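Local coordinates for protein Ara h 8 allergen isoform (Arachis hypogaea, PDB 6V8M) that binds 8-anilino-1-naphthalene sulfonate in the crystal and, as a peanut allergen of the PR-10 (Bet v 1) family, may bind small ligands such as abscisic acid, at residues Ser40-Glu45 and Val53-Ala58; Ser65-Lys70 and Tyr83-Gly88. All coordinates share one frame; numbering follows the deposited sequence.

Contact 1 (Ser40-Glu45 and Val53-Ala58). With 2AN (8-anilino-1-naphthalene sulfonate), chain G; 2AN (8-anilino-1-naphthalene sulfonate), chain E; 2AN (8-anilino-1-naphthalene sulfonate), chain H.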
ATOM      1  N   SER A  40     -11.155   9.121   0.361  1.00 36.12           N
ATOM      2  CA  SER A  40     -11.436   8.583   1.699  1.00 35.80           C
ATOM      3  C   SER A  40     -10.833   7.215   1.873  1.00 35.34           C
ATOM      4  O   SER A  40     -10.761   6.467   0.904  1.00 34.34           O
ATOM      5  CB  SER A  40     -12.914   8.577   1.975  1.00 37.46           C
ATOM      6  OG  SER A  40     -13.622   7.809   1.009  1.00 37.60           O
ATOM      7  N   ILE A  41     -10.449   6.948   3.113  1.00 35.00           N
ATOM      8  CA  ILE A  41     -10.108   5.586   3.588  1.00 34.76           C
ATOM      9  C   ILE A  41     -10.999   5.333   4.795  1.00 36.39           C
ATOM     10  O   ILE A  41     -10.911   6.061   5.785  1.00 39.00           O
ATOM     11  CB  ILE A  41      -8.614   5.420   3.865  1.00 34.38           C
ATOM     12  CG1 ILE A  41      -7.790   5.698   2.600  1.00 36.13           C
ATOM     13  CG2 ILE A  41      -8.370   4.044   4.472  1.00 34.87           C
ATOM     14  CD1 ILE A  41      -6.279   5.541   2.747  1.00 37.07           C
ATOM     15  N   GLU A  42     -11.933   4.411   4.641  1.00 38.27           N
ATOM     16  CA  GLU A  42     -12.970   4.119   5.652  1.00 41.58           C
ATOM     17  C   GLU A  42     -12.752   2.710   6.164  1.00 41.44           C
ATOM     18  O   GLU A  42     -12.524   1.820   5.331  1.00 38.66           O
ATOM     19  CB  GLU A  42     -14.347   4.193   5.013  1.00 45.62           C
ATOM     20  CG  GLU A  42     -14.696   5.560   4.460  1.00 50.97           C
ATOM     21  CD  GLU A  42     -16.049   5.613   3.764  1.00 54.60           C
ATOM     22  OE1 GLU A  42     -16.162   5.123   2.591  1.00 51.48           O
ATOM     23  OE2 GLU A  42     -17.004   6.105   4.414  1.00 61.12           O
ATOM     24  N   ILE A  43     -12.794   2.519   7.479  1.00 41.20           N
ATOM     25  CA  ILE A  43     -12.698   1.163   8.091  1.00 41.70           C
ATOM     26  C   ILE A  43     -14.085   0.525   7.991  1.00 40.75           C
ATOM     27  O   ILE A  43     -14.998   1.044   8.622  1.00 42.79           O
ATOM     28  CB  ILE A  43     -12.217   1.234   9.556  1.00 45.67           C
ATOM     29  CG1 ILE A  43     -10.926   2.044   9.710  1.00 47.72           C
ATOM     30  CG2 ILE A  43     -12.089  -0.160  10.150  1.00 45.53           C
ATOM     31  CD1 ILE A  43      -9.782   1.556   8.839  1.00 48.77           C
ATOM     32  N   VAL A  44     -14.212  -0.560   7.229  1.00 39.42           N
ATOM     33  CA  VAL A  44     -15.475  -1.332   7.034  1.00 41.13           C
ATOM     34  C   VAL A  44     -15.657  -2.284   8.223  1.00 40.73           C
ATOM     35  O   VAL A  44     -16.788  -2.395   8.764  1.00 41.03           O
ATOM     36  CB  VAL A  44     -15.434  -2.138   5.722  1.00 43.07           C
ATOM     37  CG1 VAL A  44     -16.718  -2.958   5.573  1.00 45.88           C
ATOM     38  CG2 VAL A  44     -15.239  -1.237   4.514  1.00 44.90           C
ATOM     39  N   GLU A  45     -14.583  -2.944   8.633  1.00 40.90           N
ATOM     40  CA  GLU A  45     -14.581  -3.875   9.783  1.00 44.45           C
ATOM     41  C   GLU A  45     -13.256  -3.756  10.533  1.00 43.92           C
ATOM     42  O   GLU A  45     -12.205  -3.606   9.871  1.00 39.38           O
ATOM     43  CB  GLU A  45     -14.753  -5.327   9.340  1.00 46.10           C
ATOM     44  CG  GLU A  45     -16.037  -5.597   8.571  1.00 47.83           C
ATOM     45  CD  GLU A  45     -17.359  -5.323   9.286  1.00 53.50           C
ATOM     46  OE1 GLU A  45     -17.401  -5.377  10.558  1.00 52.67           O
ATOM     47  OE2 GLU A  45     -18.375  -5.055   8.568  1.00 50.87           O
ATOM     48  N   VAL A  53     -10.704  -4.471   7.557  1.00 34.48           N
ATOM     49  CA  VAL A  53     -11.066  -4.237   6.135  1.00 34.52           C
ATOM     50  C   VAL A  53     -11.331  -2.754   5.948  1.00 34.21           C
ATOM     51  O   VAL A  53     -12.103  -2.186   6.734  1.00 35.20           O
ATOM     52  CB  VAL A  53     -12.265  -5.099   5.702  1.00 37.51           C
ATOM     53  CG1 VAL A  53     -12.652  -4.817   4.253  1.00 37.31           C
ATOM     54  CG2 VAL A  53     -11.918  -6.569   5.896  1.00 39.18           C
ATOM     55  N   LYS A  54     -10.725  -2.183   4.917  1.00 34.20           N
ATOM     56  CA  LYS A  54     -10.890  -0.757   4.594  1.00 35.74           C
ATOM     57  C   LYS A  54     -11.459  -0.609   3.193  1.00 35.13           C
ATOM     58  O   LYS A  54     -11.136  -1.396   2.279  1.00 33.83           O
ATOM     59  CB  LYS A  54      -9.569   0.016   4.623  1.00 37.72           C
ATOM     60  CG  LYS A  54      -8.615  -0.367   5.742  1.00 41.90           C
ATOM     61  CD  LYS A  54      -7.317   0.401   5.671  1.00 45.24           C
ATOM     62  CE  LYS A  54      -6.290  -0.075   6.670  1.00 47.72           C
ATOM     63  NZ  LYS A  54      -4.995   0.629   6.481  1.00 47.80           N
ATOM     64  N   LYS A  55     -12.207   0.453   3.022  1.00 33.32           N
ATOM     65  CA  LYS A  55     -12.706   0.850   1.693  1.00 33.81           C
ATOM     66  C   LYS A  55     -11.937   2.107   1.295  1.00 33.56           C
ATOM     67  O   LYS A  55     -12.024   3.121   2.021  1.00 34.17           O
ATOM     68  CB  LYS A  55     -14.201   1.099   1.744  1.00 35.63           C
ATOM     69  CG  LYS A  55     -14.836   1.398   0.402  1.00 37.85           C
ATOM     70  CD  LYS A  55     -16.297   1.775   0.550  1.00 41.93           C
ATOM     71  CE  LYS A  55     -16.929   1.940  -0.811  1.00 45.83           C
ATOM     72  NZ  LYS A  55     -18.147   2.782  -0.767  1.00 50.77           N
ATOM     73  N   VAL A  56     -11.257   2.050   0.165  1.00 31.77           N
ATOM     74  CA  VAL A  56     -10.501   3.220  -0.332  1.00 32.03           C
ATOM     75  C   VAL A  56     -11.234   3.775  -1.544  1.00 33.31           C
ATOM     76  O   VAL A  56     -11.358   3.065  -2.527  1.00 32.97           O
ATOM     77  CB  VAL A  56      -9.040   2.913  -0.683  1.00 31.79           C
ATOM     78  CG1 VAL A  56      -8.412   4.182  -1.217  1.00 33.30           C
ATOM     79  CG2 VAL A  56      -8.235   2.314   0.460  1.00 33.12           C
ATOM     80  N   THR A  57     -11.687   5.013  -1.457  1.00 33.81           N
ATOM     81  CA  THR A  57     -12.440   5.694  -2.536  1.00 33.93           C
ATOM     82  C   THR A  57     -11.537   6.737  -3.202  1.00 35.21           C
ATOM     83  O   THR A  57     -10.957   7.558  -2.496  1.00 34.77           O
ATOM     84  CB  THR A  57     -13.742   6.321  -2.014  1.00 36.44           C
ATOM     85  OG1 THR A  57     -14.539   5.254  -1.484  1.00 37.98           O
ATOM     86  CG2 THR A  57     -14.504   7.014  -3.117  1.00 38.18           C
ATOM     87  N   ALA A  58     -11.505   6.743  -4.533  1.00 34.60           N
ATOM     88  CA  ALA A  58     -10.658   7.672  -5.298  1.00 37.33           C
ATOM     89  C   ALA A  58     -11.415   8.222  -6.497  1.00 41.73           C
ATOM     90  O   ALA A  58     -12.306   7.521  -7.028  1.00 41.26           O
ATOM     91  CB  ALA A  58      -9.378   6.984  -5.714  1.00 36.51           C
TER
HETATM   92  C1  2AN G 205     -19.086  -0.271   1.976  0.75 61.16           C
HETATM   93  C2  2AN G 205     -18.306  -1.297   2.405  0.75 60.66           C
HETATM   94  C3  2AN G 205     -17.864  -2.297   1.524  0.75 59.33           C
HETATM   95  C4  2AN G 205     -18.242  -2.277   0.222  0.75 58.29           C
HETATM   96  C5  2AN G 205     -19.068  -1.240  -0.276  0.75 58.30           C
HETATM   97  C6  2AN G 205     -19.461  -1.214  -1.634  0.75 59.71           C
HETATM   98  C7  2AN G 205     -20.253  -0.231  -2.116  0.75 62.40           C
HETATM   99  C8  2AN G 205     -20.689   0.809  -1.278  0.75 61.90           C
HETATM  100  N   2AN G 205     -19.543   0.726   2.863  0.75 66.64           N
HETATM  101  S   2AN G 205     -20.918   2.191   0.999  0.75 71.40           S
HETATM  102  C9  2AN G 205     -20.344   0.823   0.047  0.75 64.27           C
HETATM  103  C10 2AN G 205     -19.509  -0.207   0.603  0.75 59.17           C
HETATM  104  C11 2AN G 205     -18.954   1.225   4.037  0.75 72.10           C
HETATM  105  C12 2AN G 205     -19.283   0.670   5.267  0.75 74.12           C
HETATM  106  C13 2AN G 205     -18.722   1.173   6.430  0.75 74.88           C
HETATM  107  C14 2AN G 205     -17.849   2.237   6.380  0.75 74.82           C
HETATM  108  C15 2AN G 205     -17.533   2.801   5.166  0.75 75.25           C
HETATM  109  C16 2AN G 205     -18.084   2.307   3.994  0.75 74.57           C
HETATM  110  O1  2AN G 205     -21.589   3.177  -0.017  0.75 69.47           O
HETATM  111  O2  2AN G 205     -19.779   2.879   1.522  0.75 72.90           O
HETATM  112  O3  2AN G 205     -21.926   1.732   1.906  0.75 73.05           O
HETATM  113  C1  2AN E 203      -5.561   1.138  -5.798  1.00 43.22           C
HETATM  114  C2  2AN E 203      -5.817   0.472  -6.964  1.00 41.00           C
HETATM  115  C3  2AN E 203      -4.869  -0.374  -7.544  1.00 40.43           C
HETATM  116  C4  2AN E 203      -3.631  -0.451  -7.003  1.00 44.68           C
HETATM  117  C5  2AN E 203      -3.308   0.217  -5.801  1.00 41.33           C
HETATM  118  C6  2AN E 203      -2.018   0.076  -5.244  1.00 39.41           C
HETATM  119  C7  2AN E 203      -1.675   0.699  -4.115  1.00 39.76           C
HETATM  120  C8  2AN E 203      -2.610   1.468  -3.414  1.00 43.15           C
HETATM  121  N   2AN E 203      -6.489   2.056  -5.285  1.00 44.42           N
HETATM  122  S   2AN E 203      -4.959   2.506  -2.814  1.00 44.78           S
HETATM  123  C9  2AN E 203      -3.858   1.684  -3.927  1.00 38.82           C
HETATM  124  C10 2AN E 203      -4.273   1.044  -5.151  1.00 39.91           C
HETATM  125  C11 2AN E 203      -7.627   2.594  -5.925  1.00 39.37           C
HETATM  126  C12 2AN E 203      -8.664   2.995  -5.090  1.00 37.88           C
HETATM  127  C13 2AN E 203      -9.844   3.477  -5.634  1.00 37.26           C
HETATM  128  C14 2AN E 203      -9.993   3.583  -6.997  1.00 37.14           C
HETATM  129  C15 2AN E 203      -8.968   3.196  -7.832  1.00 39.64           C
HETATM  130  C16 2AN E 203      -7.786   2.702  -7.304  1.00 41.78           C
HETATM  131  O1  2AN E 203      -6.139   1.694  -2.760  1.00 43.92           O
HETATM  132  O2  2AN E 203      -4.283   2.689  -1.563  1.00 46.93           O
HETATM  133  O3  2AN E 203      -5.354   3.875  -3.397  1.00 41.37           O
HETATM  134  C1  2AN H 206     -21.858  -2.919   1.607  0.75 65.86           C
HETATM  135  C2  2AN H 206     -21.249  -3.524   0.552  0.75 64.02           C
HETATM  136  C3  2AN H 206     -20.154  -4.382   0.733  0.75 62.63           C
HETATM  137  C4  2AN H 206     -19.662  -4.608   1.978  0.75 64.04           C
HETATM  138  C5  2AN H 206     -20.249  -3.997   3.112  0.75 63.69           C
HETATM  139  C6  2AN H 206     -19.735  -4.236   4.409  0.75 63.46           C
HETATM  140  C7  2AN H 206     -20.283  -3.653   5.500  0.75 64.84           C
HETATM  141  C8  2AN H 206     -21.393  -2.803   5.369  0.75 66.84           C
HETATM  142  N   2AN H 206     -22.952  -2.037   1.418  0.75 68.06           N
HETATM  143  S   2AN H 206     -23.331  -1.472   4.090  0.75 77.25           S
HETATM  144  C9  2AN H 206     -21.926  -2.537   4.135  0.75 69.42           C
HETATM  145  C10 2AN H 206     -21.370  -3.131   2.947  0.75 64.50           C
HETATM  146  C11 2AN H 206     -23.787  -1.828   0.304  0.75 72.08           C
HETATM  147  C12 2AN H 206     -24.652  -2.816  -0.151  0.75 75.06           C
HETATM  148  C13 2AN H 206     -25.487  -2.568  -1.231  0.75 77.08           C
HETATM  149  C14 2AN H 206     -25.476  -1.340  -1.857  0.75 75.52           C
HETATM  150  C15 2AN H 206     -24.629  -0.354  -1.403  0.75 76.60           C
HETATM  151  C16 2AN H 206     -23.791  -0.587  -0.324  0.75 75.39           C
HETATM  152  O1  2AN H 206     -22.912  -0.241   3.216  0.75 71.98           O
HETATM  153  O2  2AN H 206     -24.393  -2.159   3.417  0.75 78.01           O
HETATM  154  O3  2AN H 206     -23.575  -0.983   5.411  0.75 75.46           O
HETATM  155  O   HOH W   1     -13.876   5.062   1.187  1.00 36.50           O
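Lys55 sets CG anti to its backbone N (chi1 -175°) and stays extended to its tip, while Glu42, on the same face of the sheet, turns CG anti to its carbonyl carbon (chi1 -62°). The lysine thereby lies across one face of the naphthalene of 2AN (chain G), CE over C10 at 3.6 Å, and NZ donates to sulfonate O2 at 2.8 Å. Glu42 lies against the anilino ring of the same ligand, with OE2 3.4 Å from C15; its OE1 is 4.5 Å from Lys55 NZ, too far for a salt bridge, though the opposite charges probably attract. A water is hydrogen-bonded to four groups, Glu42 OE1 (2.7 Å), Lys55 O, Ser40 OG and Thr57 OG1, tying the four residues together. Beneath these groups runs the antiparallel hairpin of strands 38-45 and 53-59 at one edge of the Bet v 1 sheet. A classic beta bulge interrupts it: Val44 N and Glu45 N both donate to Val53 O, the former at 2.7 Å and bent to 144°. At the bulge Val44 CG2 crosses obliquely against Lys55 CB and touches 2AN (chain G), while CG1 meets 2AN (chain H). On the other face Ile41 CG1 packs beside Val56 CG2, 4.0 Å apart, and Ile43 CD1 lies alongside Lys54 CG, 3.8 Å away. Lys54 continues past them to a salt bridge with Asp28 of helix 27-34.

Contact 2 (Ser65-Lys70 and Tyr83-Gly88). With 2AN (8-anilino-1-naphthalene sulfonate), chain E; 2AN (8-anilino-1-naphthalene sulfonate), chain F; 2AN (8-anilino-1-naphthalene sulfonate), chain G.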
ATOM      1  N   SER A  65     -14.479   5.702  -7.833  1.00 39.75           N
ATOM      2  CA  SER A  65     -14.501   4.231  -7.700  1.00 38.44           C
ATOM      3  C   SER A  65     -13.814   3.852  -6.397  1.00 36.78           C
ATOM      4  O   SER A  65     -13.324   4.751  -5.711  1.00 35.49           O
ATOM      5  CB  SER A  65     -13.914   3.555  -8.923  1.00 40.22           C
ATOM      6  OG  SER A  65     -12.544   3.858  -9.078  1.00 44.24           O
ATOM      7  N   TYR A  66     -13.872   2.579  -6.025  1.00 35.42           N
ATOM      8  CA  TYR A  66     -13.265   2.134  -4.750  1.00 35.25           C
ATOM      9  C   TYR A  66     -12.630   0.774  -4.921  1.00 33.11           C
ATOM     10  O   TYR A  66     -12.965   0.009  -5.822  1.00 35.11           O
ATOM     11  CB  TYR A  66     -14.304   2.155  -3.626  1.00 35.49           C
ATOM     12  CG  TYR A  66     -15.423   1.157  -3.838  1.00 36.84           C
ATOM     13  CD1 TYR A  66     -15.310  -0.131  -3.370  1.00 36.89           C
ATOM     14  CD2 TYR A  66     -16.572   1.483  -4.546  1.00 41.96           C
ATOM     15  CE1 TYR A  66     -16.290  -1.085  -3.580  1.00 39.04           C
ATOM     16  CE2 TYR A  66     -17.573   0.541  -4.767  1.00 44.27           C
ATOM     17  CZ  TYR A  66     -17.434  -0.746  -4.274  1.00 42.32           C
ATOM     18  OH  TYR A  66     -18.376  -1.710  -4.487  1.00 45.74           O
ATOM     19  N   VAL A  67     -11.715   0.484  -4.003  1.00 32.22           N
ATOM     20  CA  VAL A  67     -11.140  -0.864  -3.805  1.00 31.99           C
ATOM     21  C   VAL A  67     -11.193  -1.175  -2.310  1.00 31.11           C
ATOM     22  O   VAL A  67     -11.367  -0.247  -1.506  1.00 31.40           O
ATOM     23  CB  VAL A  67      -9.712  -0.989  -4.361  1.00 33.34           C
ATOM     24  CG1 VAL A  67      -9.640  -0.591  -5.824  1.00 35.56           C
ATOM     25  CG2 VAL A  67      -8.744  -0.170  -3.527  1.00 34.51           C
ATOM     26  N   LEU A  68     -11.037  -2.446  -1.964  1.00 31.34           N
ATOM     27  CA  LEU A  68     -11.030  -2.896  -0.562  1.00 32.61           C
ATOM     28  C   LEU A  68      -9.614  -3.323  -0.203  1.00 31.65           C
ATOM     29  O   LEU A  68      -8.898  -3.887  -1.059  1.00 31.99           O
ATOM     30  CB  LEU A  68     -12.044  -4.025  -0.343  1.00 34.50           C
ATOM     31  CG  LEU A  68     -13.517  -3.703  -0.657  1.00 35.87           C
ATOM     32  CD1 LEU A  68     -14.372  -4.897  -0.282  1.00 40.22           C
ATOM     33  CD2 LEU A  68     -14.007  -2.466   0.077  1.00 35.72           C
ATOM     34  N   HIS A  69      -9.203  -3.006   1.016  1.00 32.63           N
ATOM     35  CA  HIS A  69      -7.915  -3.456   1.586  1.00 33.21           C
ATOM     36  C   HIS A  69      -8.198  -4.345   2.785  1.00 33.94           C
ATOM     37  O   HIS A  69      -9.091  -4.008   3.563  1.00 37.21           O
ATOM     38  CB  HIS A  69      -7.083  -2.287   2.113  1.00 36.18           C
ATOM     39  CG  HIS A  69      -6.451  -1.422   1.107  1.00 38.61           C
ATOM     40  ND1 HIS A  69      -5.276  -0.761   1.372  1.00 39.21           N
ATOM     41  CD2 HIS A  69      -6.867  -1.024  -0.119  1.00 38.39           C
ATOM     42  CE1 HIS A  69      -4.987   0.010   0.342  1.00 39.97           C
ATOM     43  NE2 HIS A  69      -5.928  -0.157  -0.588  1.00 37.92           N
ATOM     44  N   LYS A  70      -7.411  -5.392   2.980  1.00 32.61           N
ATOM     45  CA  LYS A  70      -7.463  -6.165   4.236  1.00 34.38           C
ATOM     46  C   LYS A  70      -6.071  -6.187   4.875  1.00 34.21           C
ATOM     47  O   LYS A  70      -5.105  -6.469   4.169  1.00 33.53           O
ATOM     48  CB  LYS A  70      -7.930  -7.585   3.943  1.00 38.01           C
ATOM     49  CG  LYS A  70      -8.096  -8.467   5.172  1.00 43.59           C
ATOM     50  CD  LYS A  70      -8.190  -9.919   4.804  1.00 50.61           C
ATOM     51  CE  LYS A  70      -8.625 -10.819   5.938  1.00 58.29           C
ATOM     52  NZ  LYS A  70      -8.346 -12.240   5.606  1.00 62.50           N
ATOM     53  N   TYR A  83      -0.711  -6.441   3.660  1.00 29.55           N
ATOM     54  CA  TYR A  83      -2.108  -6.092   3.310  1.00 28.62           C
ATOM     55  C   TYR A  83      -2.402  -6.624   1.925  1.00 30.16           C
ATOM     56  O   TYR A  83      -1.478  -6.784   1.074  1.00 29.88           O
ATOM     57  CB  TYR A  83      -2.348  -4.585   3.400  1.00 30.42           C
ATOM     58  CG  TYR A  83      -1.418  -3.779   2.529  1.00 29.73           C
ATOM     59  CD1 TYR A  83      -0.153  -3.440   2.965  1.00 29.90           C
ATOM     60  CD2 TYR A  83      -1.848  -3.258   1.329  1.00 33.77           C
ATOM     61  CE1 TYR A  83       0.699  -2.676   2.175  1.00 34.63           C
ATOM     62  CE2 TYR A  83      -1.012  -2.484   0.536  1.00 36.12           C
ATOM     63  CZ  TYR A  83       0.274  -2.198   0.954  1.00 36.66           C
ATOM     64  OH  TYR A  83       1.134  -1.422   0.207  1.00 39.83           O
ATOM     65  N   THR A  84      -3.685  -6.797   1.669  1.00 30.60           N
ATOM     66  CA  THR A  84      -4.171  -7.319   0.384  1.00 29.43           C
ATOM     67  C   THR A  84      -5.166  -6.322  -0.184  1.00 30.79           C
ATOM     68  O   THR A  84      -6.068  -5.908   0.576  1.00 32.22           O
ATOM     69  CB  THR A  84      -4.751  -8.719   0.509  1.00 30.37           C
ATOM     70  OG1 THR A  84      -3.732  -9.624   0.902  1.00 32.57           O
ATOM     71  CG2 THR A  84      -5.307  -9.200  -0.799  1.00 31.64           C
ATOM     72  N   ILE A  85      -4.986  -5.959  -1.441  1.00 28.96           N
ATOM     73  CA  ILE A  85      -6.002  -5.136  -2.174  1.00 30.22           C
ATOM     74  C   ILE A  85      -6.824  -6.098  -3.024  1.00 30.81           C
ATOM     75  O   ILE A  85      -6.256  -6.893  -3.770  1.00 31.20           O
ATOM     76  CB  ILE A  85      -5.313  -4.026  -2.993  1.00 30.47           C
ATOM     77  CG1 ILE A  85      -4.407  -3.175  -2.099  1.00 33.64           C
ATOM     78  CG2 ILE A  85      -6.353  -3.200  -3.735  1.00 31.08           C
ATOM     79  CD1 ILE A  85      -3.691  -2.085  -2.832  1.00 35.29           C
ATOM     80  N   SER A  86      -8.148  -5.993  -2.962  1.00 33.72           N
ATOM     81  CA  SER A  86      -9.049  -6.885  -3.729  1.00 35.80           C
ATOM     82  C   SER A  86     -10.413  -6.229  -3.858  1.00 39.32           C
ATOM     83  O   SER A  86     -10.805  -5.495  -2.920  1.00 41.21           O
ATOM     84  CB  SER A  86      -9.176  -8.192  -3.032  1.00 38.82           C
ATOM     85  OG  SER A  86      -9.869  -9.115  -3.858  1.00 42.73           O
ATOM     86  N   GLY A  87     -11.095  -6.477  -4.968  1.00 37.61           N
ATOM     87  CA  GLY A  87     -12.501  -6.079  -5.099  1.00 37.56           C
ATOM     88  C   GLY A  87     -12.657  -4.602  -5.300  1.00 37.53           C
ATOM     89  O   GLY A  87     -11.715  -3.818  -4.978  1.00 37.43           O
ATOM     90  N   GLY A  88     -13.867  -4.251  -5.706  1.00 36.47           N
ATOM     91  CA  GLY A  88     -14.351  -2.882  -5.819  1.00 35.50           C
ATOM     92  C   GLY A  88     -14.364  -2.482  -7.271  1.00 36.33           C
ATOM     93  O   GLY A  88     -13.786  -3.190  -8.098  1.00 37.34           O
TER
HETATM   94  C1  2AN E 203      -5.561   1.138  -5.798  1.00 43.22           C
HETATM   95  C2  2AN E 203      -5.817   0.472  -6.964  1.00 41.00           C
HETATM   96  C3  2AN E 203      -4.869  -0.374  -7.544  1.00 40.43           C
HETATM   97  C4  2AN E 203      -3.631  -0.451  -7.003  1.00 44.68           C
HETATM   98  C5  2AN E 203      -3.308   0.217  -5.801  1.00 41.33           C
HETATM   99  C6  2AN E 203      -2.018   0.076  -5.244  1.00 39.41           C
HETATM  100  C7  2AN E 203      -1.675   0.699  -4.115  1.00 39.76           C
HETATM  101  C8  2AN E 203      -2.610   1.468  -3.414  1.00 43.15           C
HETATM  102  N   2AN E 203      -6.489   2.056  -5.285  1.00 44.42           N
HETATM  103  S   2AN E 203      -4.959   2.506  -2.814  1.00 44.78           S
HETATM  104  C9  2AN E 203      -3.858   1.684  -3.927  1.00 38.82           C
HETATM  105  C10 2AN E 203      -4.273   1.044  -5.151  1.00 39.91           C
HETATM  106  C11 2AN E 203      -7.627   2.594  -5.925  1.00 39.37           C
HETATM  107  C12 2AN E 203      -8.664   2.995  -5.090  1.00 37.88           C
HETATM  108  C13 2AN E 203      -9.844   3.477  -5.634  1.00 37.26           C
HETATM  109  C14 2AN E 203      -9.993   3.583  -6.997  1.00 37.14           C
HETATM  110  C15 2AN E 203      -8.968   3.196  -7.832  1.00 39.64           C
HETATM  111  C16 2AN E 203      -7.786   2.702  -7.304  1.00 41.78           C
HETATM  112  O1  2AN E 203      -6.139   1.694  -2.760  1.00 43.92           O
HETATM  113  O2  2AN E 203      -4.283   2.689  -1.563  1.00 46.93           O
HETATM  114  O3  2AN E 203      -5.354   3.875  -3.397  1.00 41.37           O
HETATM  115  C1  2AN F 204     -16.103  -7.567  -4.137  1.00 53.63           C
HETATM  116  C2  2AN F 204     -16.504  -7.185  -2.900  1.00 49.06           C
HETATM  117  C3  2AN F 204     -17.202  -5.992  -2.689  1.00 50.02           C
HETATM  118  C4  2AN F 204     -17.477  -5.181  -3.737  1.00 48.10           C
HETATM  119  C5  2AN F 204     -17.074  -5.517  -5.047  1.00 48.72           C
HETATM  120  C6  2AN F 204     -17.372  -4.639  -6.116  1.00 50.22           C
HETATM  121  C7  2AN F 204     -16.994  -4.919  -7.376  1.00 53.26           C
HETATM  122  C8  2AN F 204     -16.298  -6.103  -7.655  1.00 54.69           C
HETATM  123  N   2AN F 204     -15.370  -8.778  -4.227  1.00 65.29           N
HETATM  124  S   2AN F 204     -15.133  -8.436  -7.185  1.00 66.26           S
HETATM  125  C9  2AN F 204     -15.981  -6.986  -6.657  1.00 54.62           C
HETATM  126  C10 2AN F 204     -16.361  -6.733  -5.291  1.00 51.50           C
HETATM  127  C11 2AN F 204     -14.636  -9.280  -3.114  1.00 74.69           C
HETATM  128  C12 2AN F 204     -15.147 -10.300  -2.315  1.00 78.21           C
HETATM  129  C13 2AN F 204     -14.439 -10.755  -1.213  1.00 77.01           C
HETATM  130  C14 2AN F 204     -13.226 -10.197  -0.883  1.00 77.58           C
HETATM  131  C15 2AN F 204     -12.721  -9.173  -1.650  1.00 75.05           C
HETATM  132  C16 2AN F 204     -13.421  -8.709  -2.753  1.00 74.77           C
HETATM  133  O1  2AN F 204     -13.783  -8.497  -6.403  1.00 55.72           O
HETATM  134  O2  2AN F 204     -14.857  -8.273  -8.576  1.00 62.05           O
HETATM  135  O3  2AN F 204     -15.889  -9.574  -6.765  1.00 71.87           O
HETATM  136  C1  2AN G 205     -19.086  -0.271   1.976  0.75 61.16           C
HETATM  137  C2  2AN G 205     -18.306  -1.297   2.405  0.75 60.66           C
HETATM  138  C3  2AN G 205     -17.864  -2.297   1.524  0.75 59.33           C
HETATM  139  C4  2AN G 205     -18.242  -2.277   0.222  0.75 58.29           C
HETATM  140  C5  2AN G 205     -19.068  -1.240  -0.276  0.75 58.30           C
HETATM  141  C6  2AN G 205     -19.461  -1.214  -1.634  0.75 59.71           C
HETATM  142  C7  2AN G 205     -20.253  -0.231  -2.116  0.75 62.40           C
HETATM  143  C8  2AN G 205     -20.689   0.809  -1.278  0.75 61.90           C
HETATM  144  N   2AN G 205     -19.543   0.726   2.863  0.75 66.64           N
HETATM  145  S   2AN G 205     -20.918   2.191   0.999  0.75 71.40           S
HETATM  146  C9  2AN G 205     -20.344   0.823   0.047  0.75 64.27           C
HETATM  147  C10 2AN G 205     -19.509  -0.207   0.603  0.75 59.17           C
HETATM  148  C11 2AN G 205     -18.954   1.225   4.037  0.75 72.10           C
HETATM  149  C12 2AN G 205     -19.283   0.670   5.267  0.75 74.12           C
HETATM  150  C13 2AN G 205     -18.722   1.173   6.430  0.75 74.88           C
HETATM  151  C14 2AN G 205     -17.849   2.237   6.380  0.75 74.82           C
HETATM  152  C15 2AN G 205     -17.533   2.801   5.166  0.75 75.25           C
HETATM  153  C16 2AN G 205     -18.084   2.307   3.994  0.75 74.57           C
HETATM  154  O1  2AN G 205     -21.589   3.177  -0.017  0.75 69.47           O
HETATM  155  O2  2AN G 205     -19.779   2.879   1.522  0.75 72.90           O
HETATM  156  O3  2AN G 205     -21.926   1.732   1.906  0.75 73.05           O
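The tight side of this pairing faces the protein interior, where His69 and Ile85 stand side by side as a non-hydrogen-bonded pair. Ile85 CG1 lies over one face of the imidazole, 3.9 Å from its centroid, a CH-pi contact, while Ile85 CG2 meets Val67 CG2 at 3.9 Å. At the ring edge His69 NE2 donates to sulfonate O1 of 2AN (chain E), a 2.9 Å bond at 158°; Ile85 CD1 and the Val67 methyls touch the aromatic carbons of that ligand. The Tyr83 ring is nearly parallel to His69 but slid so far along that the two barely overlap. This is the hairpin of strands 64-75 and 80-86, whose inner face lines the Bet v 1 cavity. A second close spot lies at the strand end: Gly88, at positive phi, makes a CA-H...O contact with Tyr66 O (CA to O 3.2 Å), and Tyr66 CE1 rests 3.5 Å from Gly88 CA. Regular pairing fades there, as Leu68 N donates to Ser86 O from above the carbonyl plane and only weakly to Gly87 O. Nearby, Leu68 CD1 lies 3.9 Å from C3 of 2AN (chain F). The outer face is looser around Lys70, extended and exposed, and Thr84, which turns its OG1 to Asp72.

How the contacts relate
Both contacts are antiparallel hairpins in series along the chain, joined because strands 53-59 and 64-75 are neighbours in one sheet: Lys54 N meets His69 O, and Val56 N meets Val67 O, each at 2.8 Å in probable hydrogen bonds. Contact 1 takes one of the two outermost strands, with a bulge and a bound water, and three of its touching residues are buried; contact 2 sits further in and has five. They share two ligands, met by different chemistry: a charged amine, also in cation-pi contact with Tyr66, on the outer face for 2AN (chain G), against an imidazole N-H on the inner side for 2AN (chain E), which is hydrogen-bonded to His69 and flanked by Val56, Ala58 and Ile85.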